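Local coordinates for protein 3',5'-cyclic-nucleotide phosphodiesterase 1 (Saccharomyces cerevisiae, PDB 4OJV) that belongs to the class-II phosphodiesterases, a family of the metallo-hydrolase clan, and holds two zinc ions in one site, at residues Y124-H128 / Y224-F230; I162-Q166 / K187-L191; K210-G214 / D244-D248. One frame throughout, in Å; residues are numbered along the deposited sequence.

Interaction 1. Residues Y124-H128 / Y224-F230. With ZN (zinc ion), chain D.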
ATOM      1  N   TYR A 124      -8.923  15.467   1.662  1.00  9.48           N
ATOM      2  CA  TYR A 124      -8.964  14.233   2.439  1.00  9.28           C
ATOM      3  C   TYR A 124      -9.360  14.569   3.866  1.00  9.72           C
ATOM      4  O   TYR A 124      -8.853  15.551   4.428  1.00 11.43           O
ATOM      5  CB  TYR A 124      -7.587  13.583   2.505  1.00  9.78           C
ATOM      6  CG  TYR A 124      -7.013  13.029   1.226  1.00  9.67           C
ATOM      7  CD1 TYR A 124      -6.425  13.863   0.280  1.00 11.28           C
ATOM      8  CD2 TYR A 124      -7.006  11.658   0.991  1.00 10.01           C
ATOM      9  CE1 TYR A 124      -5.867  13.344  -0.880  1.00 12.41           C
ATOM     10  CE2 TYR A 124      -6.444  11.130  -0.163  1.00 10.78           C
ATOM     11  CZ  TYR A 124      -5.880  11.981  -1.088  1.00 11.52           C
ATOM     12  OH  TYR A 124      -5.290  11.482  -2.228  1.00 13.07           O
ATOM     13  N   TYR A 125     -10.225  13.742   4.453  1.00  9.14           N
ATOM     14  CA  TYR A 125     -10.551  13.825   5.872  1.00  9.11           C
ATOM     15  C   TYR A 125     -10.010  12.559   6.505  1.00  9.26           C
ATOM     16  O   TYR A 125     -10.546  11.472   6.300  1.00  9.82           O
ATOM     17  CB  TYR A 125     -12.068  13.984   6.062  1.00 10.15           C
ATOM     18  CG  TYR A 125     -12.541  15.316   5.534  1.00  9.79           C
ATOM     19  CD1 TYR A 125     -12.914  15.462   4.200  1.00 10.33           C
ATOM     20  CD2 TYR A 125     -12.552  16.448   6.348  1.00 11.28           C
ATOM     21  CE1 TYR A 125     -13.319  16.693   3.702  1.00 12.09           C
ATOM     22  CE2 TYR A 125     -12.944  17.679   5.859  1.00 11.79           C
ATOM     23  CZ  TYR A 125     -13.317  17.794   4.538  1.00 12.20           C
ATOM     24  OH  TYR A 125     -13.717  19.014   4.036  1.00 15.85           O
ATOM     25  N   ILE A 126      -8.917  12.699   7.247  1.00  9.28           N
ATOM     26  CA  ILE A 126      -8.192  11.549   7.776  1.00  9.60           C
ATOM     27  C   ILE A 126      -8.638  11.293   9.207  1.00  9.49           C
ATOM     28  O   ILE A 126      -8.755  12.231  10.004  1.00 10.15           O
ATOM     29  CB  ILE A 126      -6.657  11.777   7.695  1.00  9.84           C
ATOM     30  CG1 ILE A 126      -6.228  12.082   6.246  1.00 10.53           C
ATOM     31  CG2 ILE A 126      -5.892  10.582   8.263  1.00 10.56           C
ATOM     32  CD1 ILE A 126      -6.535  10.995   5.228  1.00 11.04           C
ATOM     33  N   THR A 127      -8.907  10.027   9.519  1.00  9.42           N
ATOM     34  CA  THR A 127      -9.434   9.680  10.840  1.00  9.47           C
ATOM     35  C   THR A 127      -8.338   9.505  11.888  1.00  9.43           C
ATOM     36  O   THR A 127      -8.501   9.862  13.049  1.00 10.56           O
ATOM     37  CB  THR A 127     -10.309   8.410  10.783  1.00  9.76           C
ATOM     38  OG1 THR A 127      -9.499   7.277  10.419  1.00  9.76           O
ATOM     39  CG2 THR A 127     -11.490   8.596   9.818  1.00 10.35           C
ATOM     40  N   HIS A 128      -7.232   8.906  11.470  1.00 10.37           N
ATOM     41  CA  HIS A 128      -6.063   8.720  12.324  1.00 10.27           C
ATOM     42  C   HIS A 128      -4.892   8.380  11.447  1.00  9.60           C
ATOM     43  O   HIS A 128      -5.087   7.965  10.304  1.00  9.75           O
ATOM     44  CB  HIS A 128      -6.305   7.692  13.440  1.00 10.46           C
ATOM     45  CG  HIS A 128      -6.463   6.253  12.972  1.00 10.29           C
ATOM     46  ND1 HIS A 128      -7.464   5.829  12.155  1.00 10.80           N
ATOM     47  CD2 HIS A 128      -5.713   5.123  13.296  1.00 10.97           C
ATOM     48  CE1 HIS A 128      -7.354   4.485  11.981  1.00 11.09           C
ATOM     49  NE2 HIS A 128      -6.287   4.051  12.685  1.00 11.57           N
ATOM     50  N   TYR A 224      -6.010   7.930  19.520  1.00 11.87           N
ATOM     51  CA  TYR A 224      -7.303   8.473  19.126  1.00 11.88           C
ATOM     52  C   TYR A 224      -7.626   8.238  17.660  1.00 10.87           C
ATOM     53  O   TYR A 224      -6.745   8.026  16.819  1.00 12.24           O
ATOM     54  CB  TYR A 224      -7.374   9.968  19.430  1.00 13.35           C
ATOM     55  CG  TYR A 224      -7.309  10.266  20.905  1.00 13.58           C
ATOM     56  CD1 TYR A 224      -8.312   9.834  21.762  1.00 13.89           C
ATOM     57  CD2 TYR A 224      -6.237  10.986  21.443  1.00 15.06           C
ATOM     58  CE1 TYR A 224      -8.255  10.110  23.128  1.00 14.91           C
ATOM     59  CE2 TYR A 224      -6.169  11.267  22.804  1.00 16.08           C
ATOM     60  CZ  TYR A 224      -7.176  10.821  23.632  1.00 15.80           C
ATOM     61  OH  TYR A 224      -7.109  11.095  24.981  1.00 18.17           O
ATOM     62  N   SER A 225      -8.918   8.288  17.378  1.00 10.58           N
ATOM     63  CA  SER A 225      -9.415   8.224  16.023  1.00  9.99           C
ATOM     64  C   SER A 225     -10.536   9.256  15.873  1.00 10.79           C
ATOM     65  O   SER A 225     -10.751  10.079  16.780  1.00 11.79           O
ATOM     66  CB  SER A 225      -9.864   6.793  15.727  1.00 11.29           C
ATOM     67  OG  SER A 225     -10.283   6.609  14.386  1.00 11.52           O
ATOM     68  N   THR A 226     -11.233   9.234  14.735  1.00 10.23           N
ATOM     69  CA  THR A 226     -12.224  10.259  14.425  1.00 10.50           C
ATOM     70  C   THR A 226     -13.415   9.625  13.738  1.00 11.14           C
ATOM     71  O   THR A 226     -13.252   8.712  12.922  1.00 11.48           O
ATOM     72  CB  THR A 226     -11.630  11.308  13.454  1.00 11.80           C
ATOM     73  OG1 THR A 226     -10.305  11.666  13.864  1.00 12.39           O
ATOM     74  CG2 THR A 226     -12.493  12.571  13.359  1.00 12.03           C
ATOM     75  N   PHE A 227     -14.605  10.118  14.078  1.00 10.83           N
ATOM     76  CA  PHE A 227     -15.821   9.883  13.310  1.00 11.16           C
ATOM     77  C   PHE A 227     -16.163  11.191  12.597  1.00 10.67           C
ATOM     78  O   PHE A 227     -16.095  12.271  13.202  1.00 12.51           O
ATOM     79  CB  PHE A 227     -16.984   9.564  14.245  1.00 11.97           C
ATOM     80  CG  PHE A 227     -17.019   8.145  14.786  1.00 11.43           C
ATOM     81  CD1 PHE A 227     -15.967   7.235  14.643  1.00 11.14           C
ATOM     82  CD2 PHE A 227     -18.149   7.735  15.494  1.00 12.62           C
ATOM     83  CE1 PHE A 227     -16.066   5.951  15.172  1.00 11.74           C
ATOM     84  CE2 PHE A 227     -18.246   6.462  16.025  1.00 13.04           C
ATOM     85  CZ  PHE A 227     -17.206   5.566  15.866  1.00 12.22           C
ATOM     86  N   TYR A 228     -16.520  11.099  11.322  1.00 10.71           N
ATOM     87  CA  TYR A 228     -16.951  12.264  10.560  1.00 11.13           C
ATOM     88  C   TYR A 228     -18.414  12.176  10.188  1.00 11.62           C
ATOM     89  O   TYR A 228     -18.851  11.187   9.594  1.00 12.10           O
ATOM     90  CB  TYR A 228     -16.141  12.368   9.270  1.00 10.89           C
ATOM     91  CG  TYR A 228     -14.711  12.816   9.446  1.00 10.19           C
ATOM     92  CD1 TYR A 228     -14.404  14.155   9.662  1.00 10.63           C
ATOM     93  CD2 TYR A 228     -13.655  11.901   9.366  1.00 10.36           C
ATOM     94  CE1 TYR A 228     -13.093  14.577   9.805  1.00 10.64           C
ATOM     95  CE2 TYR A 228     -12.341  12.313   9.513  1.00 10.54           C
ATOM     96  CZ  TYR A 228     -12.065  13.653   9.731  1.00 10.20           C
ATOM     97  OH  TYR A 228     -10.773  14.110   9.884  1.00 11.32           O
ATOM     98  N   ILE A 229     -19.164  13.227  10.514  1.00 11.67           N
ATOM     99  CA  ILE A 229     -20.513  13.406   9.975  1.00 12.16           C
ATOM    100  C   ILE A 229     -20.434  14.326   8.763  1.00 10.81           C
ATOM    101  O   ILE A 229     -19.859  15.415   8.850  1.00 12.16           O
ATOM    102  CB  ILE A 229     -21.493  14.023  10.999  1.00 12.24           C
ATOM    103  CG1 ILE A 229     -21.480  13.222  12.307  1.00 13.47           C
ATOM    104  CG2 ILE A 229     -22.900  14.127  10.398  1.00 13.85           C
ATOM    105  CD1 ILE A 229     -22.320  13.821  13.418  1.00 14.37           C
ATOM    106  N   PHE A 230     -21.003  13.886   7.644  1.00 10.46           N
ATOM    107  CA  PHE A 230     -21.193  14.750   6.477  1.00 11.36           C
ATOM    108  C   PHE A 230     -22.678  15.004   6.315  1.00 11.11           C
ATOM    109  O   PHE A 230     -23.454  14.062   6.222  1.00 11.75           O
ATOM    110  CB  PHE A 230     -20.596  14.136   5.206  1.00 11.79           C
ATOM    111  CG  PHE A 230     -19.102  13.986   5.261  1.00 11.77           C
ATOM    112  CD1 PHE A 230     -18.520  12.833   5.788  1.00 11.91           C
ATOM    113  CD2 PHE A 230     -18.273  15.023   4.840  1.00 12.51           C
ATOM    114  CE1 PHE A 230     -17.141  12.713   5.857  1.00 12.48           C
ATOM    115  CE2 PHE A 230     -16.892  14.905   4.910  1.00 13.10           C
ATOM    116  CZ  PHE A 230     -16.332  13.749   5.428  1.00 12.15           C
TER
HETATM  117 ZN    ZN D 403      -5.759   2.013  13.238  1.00 14.28          ZN
HETATM  118  O   HOH W   1      -8.428  13.225  12.573  1.00 10.89           O
HETATM  119  O   HOH W   2      -5.365   1.336  11.497  1.00 13.33           O
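This contact crosses the core of a metallo-beta-lactamase-like sandwich, reaching the zinc site at its H128 end. Strand 121-125 belongs to one sheet and strand 222-232 to the other. The chain leaves the first strand into the HxHxDH motif, which opens with H128. The two segments run roughly antiparallel, 161° apart, with T127 nearest T226 (CA-CA 4.6 Å). Deep in the core, Y125, Y228 and F230 form an aromatic cluster. The edge of Y125 meets the face of Y228 (centroids 5.7 Å). F230 turns its own edge to the face of Y125 (5.5 Å). Y125 CB also makes a CH-pi contact 3.8 Å from the Y228 centroid. Side-chain hydroxyls bind the loop backbone: Y228 OH donates to I126 O (2.8 Å), T226 OG1 to T127 O (2.7 Å). Water 1 bridges I126 O and T226 OG1. H128 ND1 donates to T127 OG1 (3.0 Å), consistent with a fixed ring, and H128 NE2 binds the zinc of chain D at 2.2 Å.

Interaction 2. Residues I162-Q166 / K187-L191; sequences IDVLQ and KLKCL
A helix lies against an edge strand in a beta-alpha-beta crossover. Strand 153-157, helix 159-169 and strand 186-190 form the unit, and 186-190 is an edge strand of its sheet within this chain. Segment 162-166 is regular helix, with phi/psi near -64/-41 and Q166 N hydrogen-bonded to I162 O at 3.0 Å. Segment 187-190 is extended. The segment axes approach to 9.0 Å and run nearly antiparallel, with a signed crossing angle of -154°. I162 faces C190, with their CA atoms 6.4 Å apart. Together the segments bury 301 Å².

The main bump is L188 (chi1 m, chi2 t), which points toward the helix. It fills a hollow lined by I162, L165 and Q166. L188 CD2 lies 4.0 Å from I162 CD1 and 3.9 Å from L165 CD1. L188 CD1 reaches Q166 OE1 at 3.2 Å. In return I162 (m, m) is a knob against the strand. I162 CG1 rests 3.6 Å from K189 O, and I162 CB lies 3.6 Å from C190 SG. L165 (m, t) also touches P129 and I134 of loops and I155 of strand 153-157. Q166 (t, p) brings its amide close to L188, while Q166 NE2 hydrogen-bonds to T179 OG1. On another side of the helix, V164 packs on I174 of the second subunit.

The two segments share no hydrogen bonds. The strand backbone hydrogen-bonds to 153-157 instead, as K189 does with I155 and G157. Packing of mainly apolar side chains, not hydrogen bonding, joins helix and strand here.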
ATOM      1  N   ILE A 162      -3.148  15.485  12.455  1.00 11.51           N
ATOM      2  CA  ILE A 162      -2.350  16.432  11.690  1.00 12.48           C
ATOM      3  C   ILE A 162      -0.934  16.583  12.243  1.00 12.28           C
ATOM      4  O   ILE A 162       0.037  16.607  11.489  1.00 12.04           O
ATOM      5  CB  ILE A 162      -3.065  17.797  11.565  1.00 13.45           C
ATOM      6  CG1 ILE A 162      -4.367  17.645  10.760  1.00 14.69           C
ATOM      7  CG2 ILE A 162      -2.138  18.849  10.963  1.00 14.46           C
ATOM      8  CD1 ILE A 162      -4.188  17.184   9.321  1.00 14.81           C
ATOM      9  N   ASP A 163      -0.822  16.651  13.569  1.00 11.72           N
ATOM     10  CA  ASP A 163       0.490  16.818  14.199  1.00 13.03           C
ATOM     11  C   ASP A 163       1.400  15.632  13.873  1.00 11.17           C
ATOM     12  O   ASP A 163       2.598  15.797  13.636  1.00 11.78           O
ATOM     13  CB  ASP A 163       0.349  16.997  15.715  1.00 14.71           C
ATOM     14  CG  ASP A 163      -0.340  18.304  16.103  1.00 17.82           C
ATOM     15  OD1 ASP A 163      -0.463  19.217  15.261  1.00 22.25           O
ATOM     16  OD2 ASP A 163      -0.747  18.410  17.278  1.00 23.54           O
ATOM     17  N   VAL A 164       0.822  14.434  13.845  1.00 11.04           N
ATOM     18  CA  VAL A 164       1.584  13.236  13.527  1.00 10.95           C
ATOM     19  C   VAL A 164       2.003  13.224  12.059  1.00 10.42           C
ATOM     20  O   VAL A 164       3.134  12.869  11.738  1.00 10.71           O
ATOM     21  CB  VAL A 164       0.789  11.972  13.898  1.00 11.09           C
ATOM     22  CG1 VAL A 164       1.450  10.714  13.355  1.00 12.06           C
ATOM     23  CG2 VAL A 164       0.662  11.891  15.410  1.00 12.26           C
ATOM     24  N   LEU A 165       1.110  13.625  11.157  1.00 10.19           N
ATOM     25  CA  LEU A 165       1.480  13.675   9.740  1.00 10.38           C
ATOM     26  C   LEU A 165       2.639  14.656   9.512  1.00 10.56           C
ATOM     27  O   LEU A 165       3.564  14.375   8.736  1.00 11.10           O
ATOM     28  CB  LEU A 165       0.274  14.032   8.866  1.00 10.93           C
ATOM     29  CG  LEU A 165      -0.862  13.006   8.857  1.00 12.01           C
ATOM     30  CD1 LEU A 165      -1.975  13.481   7.936  1.00 13.57           C
ATOM     31  CD2 LEU A 165      -0.400  11.606   8.471  1.00 14.18           C
ATOM     32  N   GLN A 166       2.598  15.798  10.201  1.00 10.78           N
ATOM     33  CA  GLN A 166       3.634  16.802  10.030  1.00 11.67           C
ATOM     34  C   GLN A 166       4.980  16.287  10.544  1.00 11.50           C
ATOM     35  O   GLN A 166       6.003  16.447   9.883  1.00 13.19           O
ATOM     36  CB  GLN A 166       3.240  18.104  10.729  1.00 13.53           C
ATOM     37  CG  GLN A 166       4.119  19.295  10.370  1.00 15.84           C
ATOM     38  CD  GLN A 166       3.734  19.891   9.033  1.00 17.83           C
ATOM     39  OE1 GLN A 166       2.657  20.458   8.888  1.00 22.02           O
ATOM     40  NE2 GLN A 166       4.610  19.757   8.046  1.00 21.47           N
ATOM     41  N   LYS A 187      -1.461  20.746   1.414  1.00 12.77           N
ATOM     42  CA  LYS A 187      -1.593  21.456   2.683  1.00 13.94           C
ATOM     43  C   LYS A 187      -2.156  20.557   3.764  1.00 13.00           C
ATOM     44  O   LYS A 187      -2.983  19.695   3.477  1.00 14.02           O
ATOM     45  CB  LYS A 187      -2.535  22.651   2.524  1.00 16.24           C
ATOM     46  CG  LYS A 187      -1.982  23.788   1.682  1.00 20.01           C
ATOM     47  CD  LYS A 187      -2.957  24.956   1.689  1.00 24.17           C
ATOM     48  CE  LYS A 187      -2.545  26.047   0.714  1.00 25.58           C
ATOM     49  NZ  LYS A 187      -2.795  25.652  -0.700  1.00 29.74           N
ATOM     50  N   LEU A 188      -1.711  20.761   5.000  1.00 13.24           N
ATOM     51  CA  LEU A 188      -2.286  20.122   6.189  1.00 13.23           C
ATOM     52  C   LEU A 188      -3.093  21.151   6.963  1.00 13.23           C
ATOM     53  O   LEU A 188      -2.574  22.235   7.267  1.00 16.26           O
ATOM     54  CB  LEU A 188      -1.182  19.580   7.100  1.00 15.34           C
ATOM     55  CG  LEU A 188      -0.362  18.381   6.623  1.00 16.37           C
ATOM     56  CD1 LEU A 188       0.858  18.166   7.499  1.00 19.07           C
ATOM     57  CD2 LEU A 188      -1.214  17.125   6.645  1.00 18.94           C
ATOM     58  N   LYS A 189      -4.344  20.831   7.288  1.00 13.16           N
ATOM     59  CA  LYS A 189      -5.199  21.757   8.023  1.00 13.97           C
ATOM     60  C   LYS A 189      -5.940  21.053   9.147  1.00 13.83           C
ATOM     61  O   LYS A 189      -6.471  19.949   8.982  1.00 13.93           O
ATOM     62  CB  LYS A 189      -6.178  22.446   7.076  1.00 16.66           C
ATOM     63  CG  LYS A 189      -5.516  23.433   6.132  1.00 19.63           C
ATOM     64  CD  LYS A 189      -6.540  24.236   5.351  1.00 23.80           C
ATOM     65  CE  LYS A 189      -5.869  25.061   4.266  1.00 29.35           C
ATOM     66  NZ  LYS A 189      -6.846  25.953   3.585  1.00 33.36           N
ATOM     67  N   CYS A 190      -5.971  21.692  10.309  1.00 15.06           N
ATOM     68  CA  CYS A 190      -6.665  21.141  11.465  1.00 15.75           C
ATOM     69  C   CYS A 190      -8.138  21.512  11.489  1.00 14.88           C
ATOM     70  O   CYS A 190      -8.547  22.568  10.993  1.00 18.27           O
ATOM     71  CB  CYS A 190      -6.002  21.588  12.770  1.00 19.76           C
ATOM     72  SG  CYS A 190      -4.564  20.612  13.271  1.00 23.53           S
ATOM     73  N   LEU A 191      -8.921  20.612  12.075  1.00 14.13           N
ATOM     74  CA  LEU A 191     -10.322  20.828  12.376  1.00 14.87           C
ATOM     75  C   LEU A 191     -10.483  20.875  13.888  1.00 15.95           C
ATOM     76  O   LEU A 191      -9.712  20.257  14.625  1.00 17.00           O
ATOM     77  CB  LEU A 191     -11.162  19.676  11.827  1.00 15.05           C
ATOM     78  CG  LEU A 191     -11.208  19.505  10.311  1.00 16.05           C
ATOM     79  CD1 LEU A 191     -11.759  18.123   9.971  1.00 17.50           C
ATOM     80  CD2 LEU A 191     -12.036  20.601   9.656  1.00 18.15           C
TER

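Interaction 3. Residues K210-G214 / D244-D248; sequences KVHHG and DVEQD. With ZN (zinc ion), chain D; ZN (zinc ion), chain E.
Segment 210-214 is the late part of an extended strand, 204-215. Segment 244-248 is an extended loop without regular structure, and it passes the strand at 92°. H213 and V245 come nearest, with CA atoms 4.6 Å apart. One backbone hydrogen bond joins the segments: E246 N donates to H212 O at 3.0 Å (163°). G214 adopts phi/psi 91/-161, where a CB would press on the carbonyl O of H213, so glycine is needed. G214 N makes a weak hydrogen bond to E246 OE1 (2.9 Å), reached by a p, t rotamer of E246.

The crossing builds part of the two-zinc site of this metallo-hydrolase fold. H213 (chi1 t) puts NE2 2.1 Å from zinc of chain D. D244 OD2 bridges the metals, 2.2 Å from zinc of chain D and 2.1 Å from zinc of chain E. Water 2 bridges them too. H128 and H130 add to the first metal; D132, H133 and H326 add to the second. H213 ND1 hydrogen-bonds to G293 O.

Away from the metals, V211 CG2 packs on V245 CG2 at 3.6 Å. Water 3 links H212 N, E246 O and D248 OD1. D248 OD2 hydrogen-bonds to L257 N.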
ATOM      1  N   LYS A 210     -13.875  13.052  18.133  1.00 13.05           N
ATOM      2  CA  LYS A 210     -12.796  12.181  18.551  1.00 12.91           C
ATOM      3  C   LYS A 210     -13.348  10.921  19.223  1.00 13.26           C
ATOM      4  O   LYS A 210     -14.328  10.979  19.974  1.00 13.94           O
ATOM      5  CB  LYS A 210     -11.875  12.946  19.493  1.00 13.95           C
ATOM      6  CG  LYS A 210     -10.544  12.276  19.762  1.00 14.64           C
ATOM      7  CD  LYS A 210      -9.663  13.165  20.631  1.00 17.13           C
ATOM      8  CE  LYS A 210     -10.118  13.151  22.082  1.00 18.60           C
ATOM      9  NZ  LYS A 210      -9.280  14.025  22.953  1.00 24.20           N
ATOM     10  N   VAL A 211     -12.714   9.782  18.951  1.00 12.78           N
ATOM     11  CA  VAL A 211     -13.071   8.503  19.568  1.00 12.27           C
ATOM     12  C   VAL A 211     -11.792   7.776  20.012  1.00 12.30           C
ATOM     13  O   VAL A 211     -10.679   8.194  19.663  1.00 11.87           O
ATOM     14  CB  VAL A 211     -13.939   7.602  18.640  1.00 12.32           C
ATOM     15  CG1 VAL A 211     -15.251   8.283  18.267  1.00 13.48           C
ATOM     16  CG2 VAL A 211     -13.172   7.171  17.392  1.00 12.94           C
ATOM     17  N   HIS A 212     -11.953   6.700  20.782  1.00 12.42           N
ATOM     18  CA  HIS A 212     -10.817   5.885  21.222  1.00 12.80           C
ATOM     19  C   HIS A 212     -10.489   4.766  20.266  1.00 12.34           C
ATOM     20  O   HIS A 212     -11.385   4.124  19.712  1.00 12.97           O
ATOM     21  CB  HIS A 212     -11.073   5.267  22.589  1.00 13.87           C
ATOM     22  CG  HIS A 212     -11.260   6.266  23.698  1.00 14.65           C
ATOM     23  ND1 HIS A 212     -10.274   7.064  24.154  1.00 17.01           N
ATOM     24  CD2 HIS A 212     -12.385   6.566  24.439  1.00 14.92           C
ATOM     25  CE1 HIS A 212     -10.757   7.830  25.155  1.00 16.71           C
ATOM     26  NE2 HIS A 212     -12.045   7.524  25.326  1.00 18.81           N
ATOM     27  N   HIS A 213      -9.196   4.466  20.145  1.00 11.79           N
ATOM     28  CA  HIS A 213      -8.691   3.418  19.245  1.00 12.05           C
ATOM     29  C   HIS A 213      -7.482   2.742  19.865  1.00 12.05           C
ATOM     30  O   HIS A 213      -6.448   2.535  19.232  1.00 13.12           O
ATOM     31  CB  HIS A 213      -8.448   4.026  17.849  1.00 11.98           C
ATOM     32  CG  HIS A 213      -7.793   3.099  16.837  1.00 11.59           C
ATOM     33  ND1 HIS A 213      -8.042   1.774  16.773  1.00 11.22           N
ATOM     34  CD2 HIS A 213      -6.881   3.373  15.830  1.00 11.12           C
ATOM     35  CE1 HIS A 213      -7.306   1.225  15.779  1.00 12.24           C
ATOM     36  NE2 HIS A 213      -6.610   2.202  15.192  1.00 11.87           N
ATOM     37  N   GLY A 214      -7.611   2.391  21.144  1.00 13.70           N
ATOM     38  CA  GLY A 214      -6.591   1.603  21.827  1.00 14.67           C
ATOM     39  C   GLY A 214      -5.544   2.458  22.501  1.00 13.62           C
ATOM     40  O   GLY A 214      -5.754   3.648  22.758  1.00 14.21           O
ATOM     41  N   ASP A 244     -11.150   3.772  12.763  1.00 10.35           N
ATOM     42  CA  ASP A 244     -11.031   2.604  13.647  1.00 10.87           C
ATOM     43  C   ASP A 244     -11.430   3.034  15.063  1.00 10.87           C
ATOM     44  O   ASP A 244     -11.162   4.171  15.470  1.00 11.13           O
ATOM     45  CB  ASP A 244      -9.584   2.046  13.711  1.00 11.07           C
ATOM     46  CG  ASP A 244      -8.951   1.679  12.331  1.00 10.53           C
ATOM     47  OD1 ASP A 244      -9.744   1.801  11.336  1.00 10.97           O
ATOM     48  OD2 ASP A 244      -7.655   1.334  12.293  1.00 12.90           O
ATOM     49  N   VAL A 245     -12.042   2.131  15.816  1.00 11.40           N
ATOM     50  CA  VAL A 245     -12.621   2.507  17.102  1.00 11.32           C
ATOM     51  C   VAL A 245     -12.812   1.280  17.982  1.00 11.81           C
ATOM     52  O   VAL A 245     -13.039   0.169  17.493  1.00 12.45           O
ATOM     53  CB  VAL A 245     -13.962   3.271  16.893  1.00 11.65           C
ATOM     54  CG1 VAL A 245     -15.016   2.363  16.261  1.00 13.15           C
ATOM     55  CG2 VAL A 245     -14.481   3.875  18.196  1.00 13.02           C
ATOM     56  N   GLU A 246     -12.718   1.505  19.294  1.00 12.53           N
ATOM     57  CA  GLU A 246     -13.089   0.520  20.306  1.00 14.14           C
ATOM     58  C   GLU A 246     -14.073   1.152  21.287  1.00 14.77           C
ATOM     59  O   GLU A 246     -14.176   2.378  21.383  1.00 14.78           O
ATOM     60  CB  GLU A 246     -11.846   0.012  21.044  1.00 16.42           C
ATOM     61  CG  GLU A 246     -11.107   1.096  21.802  1.00 18.12           C
ATOM     62  CD  GLU A 246      -9.961   0.573  22.636  1.00 20.65           C
ATOM     63  OE1 GLU A 246      -9.326   1.407  23.306  1.00 22.74           O
ATOM     64  OE2 GLU A 246      -9.696  -0.653  22.617  1.00 23.20           O
ATOM     65  N   GLN A 247     -14.801   0.308  22.011  1.00 15.38           N
ATOM     66  CA  GLN A 247     -15.685   0.766  23.083  1.00 16.91           C
ATOM     67  C   GLN A 247     -14.911   1.591  24.120  1.00 16.73           C
ATOM     68  O   GLN A 247     -13.736   1.338  24.370  1.00 16.55           O
ATOM     69  CB  GLN A 247     -16.352  -0.451  23.746  1.00 22.54           C
ATOM     70  CG  GLN A 247     -17.209  -0.166  24.976  1.00 29.54           C
ATOM     71  CD  GLN A 247     -17.643  -1.421  25.716  1.00 35.72           C
ATOM     72  OE1 GLN A 247     -18.779  -1.510  26.189  1.00 44.65           O
ATOM     73  NE2 GLN A 247     -16.743  -2.394  25.829  1.00 37.48           N
ATOM     74  N   ASP A 248     -15.576   2.585  24.703  1.00 17.53           N
ATOM     75  CA  ASP A 248     -15.000   3.343  25.818  1.00 19.67           C
ATOM     76  C   ASP A 248     -14.943   2.517  27.105  1.00 22.16           C
ATOM     77  O   ASP A 248     -15.767   1.628  27.314  1.00 24.22           O
ATOM     78  CB  ASP A 248     -15.820   4.605  26.084  1.00 18.48           C
ATOM     79  CG  ASP A 248     -15.925   5.510  24.874  1.00 18.21           C
ATOM     80  OD1 ASP A 248     -14.918   5.707  24.165  1.00 19.35           O
ATOM     81  OD2 ASP A 248     -17.022   6.037  24.651  1.00 20.51           O
TER
HETATM   82 ZN    ZN D 403      -5.759   2.013  13.238  1.00 14.28          ZN
HETATM   83 ZN    ZN E 404      -6.935   0.640  10.440  1.00 12.85          ZN
HETATM   84  O   HOH W   3     -14.298   5.237  21.519  1.00 15.12           O
HETATM   85  O   HOH W   4      -8.214   4.026  24.148  1.00 26.32           O
HETATM   86  O   HOH W   2      -5.365   1.336  11.497  1.00 13.33           O

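How the interactions relate
From the N terminus, 124-128 comes first. Interaction 2 opens at 162-166 and closes at 187-191, wholly between the two segments of interaction 1. Interaction 3 opens next, at 210-214. Segment 224-230 then closes interaction 1, and 244-248 closes interaction 3, so these two loops cross. Interaction 1 joins the two large sheets, interaction 2 sets a helix on the edge of the first, and interaction 3 ties a loop to the second. L191 CD1 packs on Y228 CE1 (3.8 Å), linking 1 and 2. Interactions 1 and 3 lie on neighbouring strands and share the zinc of chain D. Interactions 2 and 3 do not touch; their nearest atoms are about 9 Å apart.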